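Local coordinates for phosphopantetheine adenylyltransferase (Archaeoglobus fulgidus, PDB 3DO8), which probably transfers an adenylyl group from ATP to 4'-phosphopantetheine, giving dephospho-CoA and pyrophosphate in coenzyme A biosynthesis, at residues Thr8-Leu12 against Arg54-Val58; Ile20-Ile24 against Tyr61-Tyr66; His13-Leu19 against Val120-Met124. All blocks are in the same frame, centred on the assembly; numbering follows the deposited sequence.

Contact 1: residues Thr8-Leu12 against Arg54-Val58; sequences TFEPL and RAENV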
loop_
_atom_site.group_PDB
_atom_site.type_symbol
_atom_site.label_atom_id
_atom_site.label_comp_id
_atom_site.label_asym_id
_atom_site.label_seq_id
_atom_site.Cartn_x
_atom_site.Cartn_y
_atom_site.Cartn_z
ATOM N N THR A 8 -11.185 13.364 4.843
ATOM C CA THR A 8 -11.651 14.722 5.061
ATOM C C THR A 8 -10.641 15.718 4.470
ATOM O O THR A 8 -11.035 16.705 3.911
ATOM C CB THR A 8 -11.868 14.983 6.567
ATOM O OG1 THR A 8 -12.942 14.176 7.024
ATOM C CG2 THR A 8 -12.181 16.432 6.819
ATOM N N PHE A 9 -9.350 15.426 4.594
ATOM C CA PHE A 9 -8.269 16.210 3.957
ATOM C C PHE A 9 -8.218 17.623 4.490
ATOM O O PHE A 9 -8.012 18.586 3.717
ATOM C CB PHE A 9 -8.380 16.209 2.416
ATOM C CG PHE A 9 -8.354 14.830 1.806
ATOM C CD1 PHE A 9 -7.161 14.123 1.681
ATOM C CD2 PHE A 9 -9.526 14.223 1.368
ATOM C CE1 PHE A 9 -7.140 12.832 1.108
ATOM C CE2 PHE A 9 -9.521 12.955 0.850
ATOM C CZ PHE A 9 -8.338 12.248 0.701
ATOM N N GLU A 10 -8.346 17.771 5.807
ATOM C CA GLU A 10 -8.219 19.091 6.428
ATOM C C GLU A 10 -7.278 19.043 7.610
ATOM O O GLU A 10 -7.610 18.413 8.616
ATOM C CB GLU A 10 -9.569 19.656 6.878
ATOM C CG GLU A 10 -9.441 21.047 7.529
ATOM C CD GLU A 10 -10.729 21.604 8.031
ATOM O OE1 GLU A 10 -11.789 21.304 7.442
ATOM O OE2 GLU A 10 -10.696 22.350 9.054
ATOM N N PRO A 11 -6.103 19.675 7.492
ATOM C CA PRO A 11 -5.551 20.189 6.249
ATOM C C PRO A 11 -5.027 18.999 5.433
ATOM O O PRO A 11 -5.067 17.849 5.891
ATOM C CB PRO A 11 -4.383 21.045 6.707
ATOM C CG PRO A 11 -3.931 20.393 7.891
ATOM C CD PRO A 11 -5.134 19.801 8.582
ATOM N N LEU A 12 -4.588 19.289 4.219
ATOM C CA LEU A 12 -4.006 18.285 3.346
ATOM C C LEU A 12 -2.535 18.134 3.709
ATOM O O LEU A 12 -1.709 18.994 3.347
ATOM C CB LEU A 12 -4.182 18.706 1.893
ATOM C CG LEU A 12 -3.773 17.694 0.813
ATOM C CD1 LEU A 12 -2.315 17.255 0.847
ATOM C CD2 LEU A 12 -4.589 16.497 0.879
ATOM N N ARG A 54 -12.181 21.857 0.410
ATOM C CA ARG A 54 -11.375 20.642 0.616
ATOM C C ARG A 54 -11.220 19.835 -0.689
ATOM O O ARG A 54 -10.121 19.403 -1.042
ATOM C CB ARG A 54 -11.948 19.796 1.761
ATOM C CG ARG A 54 -11.842 20.524 3.098
ATOM C CD ARG A 54 -12.400 19.735 4.269
ATOM N NE ARG A 54 -13.850 19.681 4.287
ATOM C CZ ARG A 54 -14.592 18.612 4.045
ATOM N NH1 ARG A 54 -14.053 17.447 3.710
ATOM N NH2 ARG A 54 -15.913 18.739 4.135
ATOM N N ALA A 55 -12.317 19.649 -1.403
ATOM C CA ALA A 55 -12.281 18.965 -2.705
ATOM C C ALA A 55 -11.360 19.695 -3.682
ATOM O O ALA A 55 -10.548 19.061 -4.348
ATOM C CB ALA A 55 -13.698 18.805 -3.290
ATOM N N GLU A 56 -11.462 21.022 -3.760
ATOM C CA GLU A 56 -10.586 21.785 -4.668
ATOM C C GLU A 56 -9.127 21.716 -4.255
ATOM O O GLU A 56 -8.231 21.629 -5.097
ATOM C CB GLU A 56 -11.050 23.249 -4.797
ATOM C CG GLU A 56 -12.285 23.441 -5.653
ATOM C CD GLU A 56 -12.119 22.903 -7.093
ATOM O OE1 GLU A 56 -11.055 23.149 -7.737
ATOM O OE2 GLU A 56 -13.055 22.231 -7.571
ATOM N N ASN A 57 -8.877 21.713 -2.949
ATOM C CA ASN A 57 -7.507 21.557 -2.467
ATOM C C ASN A 57 -6.898 20.246 -2.930
ATOM O O ASN A 57 -5.744 20.197 -3.369
ATOM C CB ASN A 57 -7.423 21.688 -0.952
ATOM C CG ASN A 57 -7.681 23.122 -0.473
ATOM O OD1 ASN A 57 -7.628 24.084 -1.274
ATOM N ND2 ASN A 57 -7.979 23.279 0.842
ATOM N N VAL A 58 -7.686 19.173 -2.859
ATOM C CA VAL A 58 -7.206 17.856 -3.308
ATOM C C VAL A 58 -6.994 17.874 -4.825
ATOM O O VAL A 58 -5.958 17.444 -5.327
ATOM C CB VAL A 58 -8.170 16.741 -2.935
ATOM C CG1 VAL A 58 -7.741 15.388 -3.592
ATOM C CG2 VAL A 58 -8.247 16.599 -1.399
HETATM O O HOH W 1 -7.665 20.962 2.599
#
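Arg54 of helix 51-66 grips Thr8 in the loop that leaves strand 3-7 of the Rossmann-like nucleotidyltransferase fold, just ahead of its HxGH helix. Arg54 NH1 donates to Thr8 O at 3.1 Å with a nearly straight N-H...O angle of 162°, arriving in the carbonyl plane on a lone pair while the oxygen lies at the edge of the guanidinium. The bend at the third torsion of the arginine (chi3 -74°) turns the guanidinium back toward Thr8 O, while Arg54 CD lies 3.6 Å from Glu10 OE1. That oxygen is well out of the guanidinium plane and no N-H points at it, so any attraction is probably electrostatic only.

One turn further along the helix, Val58 CG2 rests over one face of the Phe9 ring, 4.0 Å from its centroid, a CH-pi contact, and also reaches Leu12 CD2 at 4.3 Å.

A second shell fixes these groups. Leu49 O accepts from Arg54 NE and Thr36 O from NH2, which also forms a salt bridge with Asp38. Glu10 is held by Ser47 and by the backbone N of Val48 and Leu49. Between loop and helix a water donates to Phe9 O at 2.6 Å and accepts from Asn57 ND2 at 2.9 Å.

Contact 2: residues Ile20-Ile24 against Tyr61-Tyr66; sequences IDVAI and YVMRKY
Ile24 lays its CD1 methyl over one face of the Tyr66 ring, 3.7 Å from the centroid, where helices 14-27 and 51-66 of the alpha/beta nucleotidyltransferase fold pack together. The local axes pass 12.1 Å apart at a crossing angle of -65°, a separation spanned by long side chains. With CG1 beside its backbone N and an extended second torsion, Ile24 reaches across to the tyrosine, making a CH-pi contact; its CD1 also touches Val62 CG1 at 3.9 Å.

Ile20, one turn earlier, divides its branches. CG2 meets Val62 CG2 at 3.9 Å and approaches the Tyr66 ring obliquely, whereas the Ile20 and Tyr61 side chains slide past each other in opposite directions, Ile20 CD1 meeting Tyr61 CD2. Val62 thus presents one methyl to each isoleucine.

The polar end of Tyr66 turns to Asp21, the two side chains crossing at about a right angle with carboxylate and ring planes 39° apart. Asp21 CG stands opposite the backbone N (chi1 -169°), which brings the carboxylate round to the phenol. Asp21 OD2 pairs with Lys25 and is hydrogen-bonded to Tyr89 OH of the second subunit, so this buried acid ties the helix packing to the dimer interface. The bond to the phenol is short: Tyr66 OH donates to Asp21 OD1 at 2.5 Å, on the anti lone pair, with OD1 at the edge of the ring and in its plane.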
loop_
_atom_site.group_PDB
_atom_site.type_symbol
_atom_site.label_atom_id
_atom_site.label_comp_id
_atom_site.label_asym_id
_atom_site.label_seq_id
_atom_site.Cartn_x
_atom_site.Cartn_y
_atom_site.Cartn_z
ATOM N N ILE A 20 -2.304 9.388 -1.321
ATOM C CA ILE A 20 -2.613 9.766 -2.689
ATOM C C ILE A 20 -1.570 9.175 -3.641
ATOM O O ILE A 20 -1.922 8.669 -4.736
ATOM C CB ILE A 20 -2.708 11.321 -2.838
ATOM C CG1 ILE A 20 -3.987 11.823 -2.173
ATOM C CG2 ILE A 20 -2.670 11.766 -4.300
ATOM C CD1 ILE A 20 -4.035 13.317 -1.871
ATOM N N ASP A 21 -0.289 9.220 -3.247
ATOM C CA ASP A 21 0.782 8.694 -4.116
ATOM C C ASP A 21 0.558 7.200 -4.339
ATOM O O ASP A 21 0.670 6.697 -5.440
ATOM C CB ASP A 21 2.158 8.895 -3.482
ATOM C CG ASP A 21 3.292 8.612 -4.453
ATOM O OD1 ASP A 21 3.341 9.293 -5.506
ATOM O OD2 ASP A 21 4.138 7.707 -4.150
ATOM N N VAL A 22 0.304 6.481 -3.261
ATOM C CA VAL A 22 0.105 5.027 -3.361
ATOM C C VAL A 22 -1.130 4.759 -4.249
ATOM O O VAL A 22 -1.087 3.938 -5.146
ATOM C CB VAL A 22 -0.016 4.349 -1.952
ATOM C CG1 VAL A 22 -0.538 2.921 -2.068
ATOM C CG2 VAL A 22 1.311 4.436 -1.195
ATOM N N ALA A 23 -2.222 5.472 -4.014
ATOM C CA ALA A 23 -3.452 5.237 -4.769
ATOM C C ALA A 23 -3.231 5.478 -6.262
ATOM O O ALA A 23 -3.702 4.704 -7.086
ATOM C CB ALA A 23 -4.596 6.099 -4.253
ATOM N N ILE A 24 -2.527 6.558 -6.620
ATOM C CA ILE A 24 -2.293 6.879 -8.016
ATOM C C ILE A 24 -1.329 5.912 -8.686
ATOM O O ILE A 24 -1.510 5.556 -9.857
ATOM C CB ILE A 24 -1.861 8.355 -8.201
ATOM C CG1 ILE A 24 -3.035 9.260 -7.794
ATOM C CG2 ILE A 24 -1.430 8.598 -9.619
ATOM C CD1 ILE A 24 -2.773 10.778 -7.803
ATOM N N TYR A 61 -3.855 19.867 -5.840
ATOM C CA TYR A 61 -2.634 19.136 -5.430
ATOM C C TYR A 61 -2.333 18.024 -6.439
ATOM O O TYR A 61 -1.207 17.886 -6.945
ATOM C CB TYR A 61 -2.765 18.573 -4.004
ATOM C CG TYR A 61 -1.621 17.647 -3.707
ATOM C CD1 TYR A 61 -0.371 18.150 -3.399
ATOM C CD2 TYR A 61 -1.766 16.260 -3.804
ATOM C CE1 TYR A 61 0.687 17.336 -3.198
ATOM C CE2 TYR A 61 -0.694 15.403 -3.585
ATOM C CZ TYR A 61 0.548 15.961 -3.276
ATOM O OH TYR A 61 1.669 15.211 -3.072
ATOM N N VAL A 62 -3.342 17.207 -6.725
ATOM C CA VAL A 62 -3.188 16.131 -7.703
ATOM C C VAL A 62 -2.821 16.652 -9.109
ATOM O O VAL A 62 -1.954 16.086 -9.779
ATOM C CB VAL A 62 -4.410 15.204 -7.714
ATOM C CG1 VAL A 62 -4.294 14.177 -8.856
ATOM C CG2 VAL A 62 -4.539 14.527 -6.305
ATOM N N MET A 63 -3.472 17.721 -9.556
ATOM C CA MET A 63 -3.106 18.322 -10.842
ATOM C C MET A 63 -1.641 18.740 -10.849
ATOM O O MET A 63 -0.904 18.419 -11.783
ATOM C CB MET A 63 -4.007 19.516 -11.168
ATOM C CG MET A 63 -3.674 20.189 -12.507
ATOM S SD MET A 63 -3.758 19.115 -14.023
ATOM C CE MET A 63 -5.352 19.176 -13.889
ATOM N N ARG A 64 -1.240 19.464 -9.802
ATOM C CA ARG A 64 0.124 20.001 -9.677
ATOM C C ARG A 64 1.213 18.921 -9.700
ATOM O O ARG A 64 2.229 19.089 -10.380
ATOM C CB ARG A 64 0.203 20.829 -8.396
ATOM C CG ARG A 64 1.438 21.649 -8.199
ATOM C CD ARG A 64 1.184 22.814 -7.215
ATOM N NE ARG A 64 0.691 22.411 -5.881
ATOM C CZ ARG A 64 -0.593 22.425 -5.477
ATOM N NH1 ARG A 64 -1.561 22.801 -6.306
ATOM N NH2 ARG A 64 -0.917 22.052 -4.219
ATOM N N LYS A 65 0.984 17.808 -8.989
ATOM C CA LYS A 65 1.974 16.720 -8.818
ATOM C C LYS A 65 1.851 15.578 -9.811
ATOM O O LYS A 65 2.839 14.924 -10.117
ATOM C CB LYS A 65 1.931 16.158 -7.394
ATOM C CG LYS A 65 2.365 17.135 -6.348
ATOM C CD LYS A 65 3.827 17.515 -6.478
ATOM C CE LYS A 65 4.308 18.340 -5.289
ATOM N NZ LYS A 65 5.769 18.662 -5.447
ATOM N N TYR A 66 0.647 15.335 -10.311
ATOM C CA TYR A 66 0.375 14.172 -11.164
ATOM C C TYR A 66 -0.193 14.474 -12.532
ATOM O O TYR A 66 -0.288 13.563 -13.363
ATOM C CB TYR A 66 -0.551 13.163 -10.470
ATOM C CG TYR A 66 0.056 12.662 -9.180
ATOM C CD1 TYR A 66 0.925 11.567 -9.170
ATOM C CD2 TYR A 66 -0.192 13.294 -7.951
ATOM C CE1 TYR A 66 1.508 11.108 -7.972
ATOM C CE2 TYR A 66 0.398 12.839 -6.781
ATOM C CZ TYR A 66 1.275 11.777 -6.795
ATOM O OH TYR A 66 1.822 11.339 -5.578
#

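Contact 3: residues His13-Leu19 against Val120-Met124; sequences HEGHKKL and VDWMM
His13 and Trp122 meet edge to face at the start of the helix bearing the HxGH motif, His13-Glu14-Gly15-His16, the signature of this nucleotidyltransferase superfamily, in which the two histidines commonly serve the ATP phosphates. The edge of His13 points at the indole face; from the His13 ring to the six-membered ring of Trp122 the centroids are 5.0 Å apart and the planes stand at 73°. Trp122 in turn offers its own edge, offset, to the face of His16. Gly15 lets the indole come right against the helix backbone, Trp122 CE3 standing 3.3 Å from Gly15 C. Farther down the helix, Leu19 CD1 packs on the indole, and its CD2 presses on Val120 CB at 3.5 Å.

The solvent side is built by methionines. Met124 is exposed, the last residue before 125-131, which are not modelled, yet bends at its second and third torsions (chi2 -62°, chi3 -64°) bring Met124 CE centrally over one His13 face, 3.6 Å from the centroid; His16 CD2 lies over the opposite face. Partly exposed Met123 flanks Lys18, whose NZ is hydrogen-bonded to Ser133. A polar link completes the contact: a single water accepts from Lys18 NZ at 3.1 Å and donates to Trp122 O at 2.7 Å.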
loop_
_atom_site.group_PDB
_atom_site.type_symbol
_atom_site.label_atom_id
_atom_site.label_comp_id
_atom_site.label_asym_id
_atom_site.label_seq_id
_atom_site.Cartn_x
_atom_site.Cartn_y
_atom_site.Cartn_z
ATOM N N HIS A 13 -2.204 17.079 4.454
ATOM C CA HIS A 13 -0.873 16.932 5.061
ATOM C C HIS A 13 -0.069 15.829 4.414
ATOM O O HIS A 13 -0.536 15.179 3.458
ATOM C CB HIS A 13 -0.979 16.741 6.578
ATOM C CG HIS A 13 -1.794 15.564 7.017
ATOM N ND1 HIS A 13 -1.546 14.267 6.605
ATOM C CD2 HIS A 13 -2.865 15.494 7.848
ATOM C CE1 HIS A 13 -2.412 13.456 7.187
ATOM N NE2 HIS A 13 -3.226 14.175 7.943
ATOM N N GLU A 14 1.144 15.624 4.902
ATOM C CA GLU A 14 2.094 14.719 4.268
ATOM C C GLU A 14 1.568 13.280 4.271
ATOM O O GLU A 14 1.784 12.530 3.319
ATOM C CB GLU A 14 3.478 14.818 4.938
ATOM C CG GLU A 14 4.488 13.791 4.399
ATOM C CD GLU A 14 4.632 13.823 2.866
ATOM O OE1 GLU A 14 4.605 14.946 2.281
ATOM O OE2 GLU A 14 4.792 12.737 2.238
ATOM N N GLY A 15 0.829 12.921 5.313
ATOM C CA GLY A 15 0.167 11.625 5.362
ATOM C C GLY A 15 -0.793 11.426 4.201
ATOM O O GLY A 15 -0.770 10.395 3.500
ATOM N N HIS A 16 -1.667 12.415 3.985
ATOM C CA HIS A 16 -2.607 12.352 2.873
ATOM C C HIS A 16 -1.845 12.215 1.556
ATOM O O HIS A 16 -2.259 11.494 0.644
ATOM C CB HIS A 16 -3.494 13.580 2.747
ATOM C CG HIS A 16 -4.371 13.853 3.924
ATOM N ND1 HIS A 16 -5.331 12.973 4.387
ATOM C CD2 HIS A 16 -4.469 14.961 4.693
ATOM C CE1 HIS A 16 -5.959 13.531 5.414
ATOM N NE2 HIS A 16 -5.439 14.723 5.629
ATOM N N LYS A 17 -0.760 12.961 1.413
ATOM C CA LYS A 17 0.031 12.891 0.202
ATOM C C LYS A 17 0.622 11.502 -0.037
ATOM O O LYS A 17 0.692 11.037 -1.194
ATOM C CB LYS A 17 1.054 14.002 0.169
ATOM C CG LYS A 17 0.369 15.374 0.218
ATOM C CD LYS A 17 1.375 16.517 0.275
ATOM C CE LYS A 17 0.698 17.861 0.417
ATOM N NZ LYS A 17 1.661 19.019 0.515
ATOM N N LYS A 18 0.981 10.795 1.037
ATOM C CA LYS A 18 1.448 9.419 0.869
ATOM C C LYS A 18 0.319 8.526 0.380
ATOM O O LYS A 18 0.510 7.696 -0.514
ATOM C CB LYS A 18 2.043 8.874 2.150
ATOM C CG LYS A 18 3.331 9.562 2.577
ATOM C CD LYS A 18 3.808 9.132 3.959
ATOM C CE LYS A 18 5.261 9.581 4.191
ATOM N NZ LYS A 18 5.703 9.109 5.527
ATOM N N LEU A 19 -0.855 8.683 0.972
ATOM C CA LEU A 19 -2.009 7.892 0.555
ATOM C C LEU A 19 -2.302 8.121 -0.934
ATOM O O LEU A 19 -2.584 7.183 -1.690
ATOM C CB LEU A 19 -3.246 8.279 1.357
ATOM C CG LEU A 19 -3.302 8.005 2.847
ATOM C CD1 LEU A 19 -4.756 8.175 3.377
ATOM C CD2 LEU A 19 -2.746 6.631 3.147
ATOM N N VAL A 120 -1.509 2.085 4.417
ATOM C CA VAL A 120 -0.275 2.874 4.342
ATOM C C VAL A 120 -0.040 3.445 5.736
ATOM O O VAL A 120 -0.853 4.233 6.239
ATOM C CB VAL A 120 -0.433 3.982 3.328
ATOM C CG1 VAL A 120 0.818 4.894 3.244
ATOM C CG2 VAL A 120 -0.851 3.375 1.952
ATOM N N ASP A 121 1.054 3.032 6.372
ATOM C CA ASP A 121 1.415 3.557 7.709
ATOM C C ASP A 121 2.052 4.923 7.495
ATOM O O ASP A 121 3.247 5.074 7.273
ATOM C CB ASP A 121 2.342 2.603 8.444
ATOM C CG ASP A 121 1.605 1.462 9.171
ATOM O OD1 ASP A 121 0.368 1.298 9.065
ATOM O OD2 ASP A 121 2.300 0.732 9.893
ATOM N N TRP A 122 1.206 5.919 7.530
ATOM C CA TRP A 122 1.570 7.244 7.055
ATOM C C TRP A 122 2.337 8.105 8.053
ATOM O O TRP A 122 2.643 9.263 7.730
ATOM C CB TRP A 122 0.296 7.953 6.559
ATOM C CG TRP A 122 -0.693 8.336 7.625
ATOM C CD1 TRP A 122 -0.629 8.062 8.971
ATOM C CD2 TRP A 122 -1.917 9.043 7.422
ATOM N NE1 TRP A 122 -1.737 8.575 9.615
ATOM C CE2 TRP A 122 -2.530 9.199 8.690
ATOM C CE3 TRP A 122 -2.555 9.561 6.300
ATOM C CZ2 TRP A 122 -3.749 9.847 8.854
ATOM C CZ3 TRP A 122 -3.753 10.223 6.467
ATOM C CH2 TRP A 122 -4.343 10.356 7.728
ATOM N N MET A 123 2.588 7.558 9.244
ATOM C CA MET A 123 3.450 8.183 10.279
ATOM C C MET A 123 3.148 9.651 10.570
ATOM O O MET A 123 4.024 10.540 10.485
ATOM C CB MET A 123 4.904 7.974 9.902
ATOM C CG MET A 123 5.265 6.484 9.893
ATOM S SD MET A 123 6.923 6.139 9.326
ATOM C CE MET A 123 6.967 6.878 7.712
ATOM N N MET A 124 1.899 9.879 10.946
ATOM C CA MET A 124 1.456 11.179 11.434
ATOM C C MET A 124 1.303 11.146 12.953
ATOM O O MET A 124 1.392 10.075 13.558
ATOM C CB MET A 124 0.125 11.543 10.777
ATOM C CG MET A 124 0.242 11.851 9.290
ATOM S SD MET A 124 1.297 13.271 8.896
ATOM C CE MET A 124 0.369 14.594 9.670
HETATM O O HOH W 2 3.920 11.325 6.661
#

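The three contacts form a triangle, each touching the other two, with centres 12 to 13 Å apart, within a single nucleotidyltransferase domain built on a five-stranded parallel sheet. Helix 14-27 enters contacts 2 and 3, helix 51-66 contacts 1 and 2, and the loop of contact 1 runs directly into the helix of contact 3. Along the sequence contact 1 crosses both others, while contact 2 is nested inside the loop closed by contact 3. Phe9 CD1 lies 3.5 Å from His16 ND1. The loop before the HxGH motif and helix 14-27 are thereby packed on helix 51-66 and on strand 116-121, beyond which the sheet runs on into the second subunit.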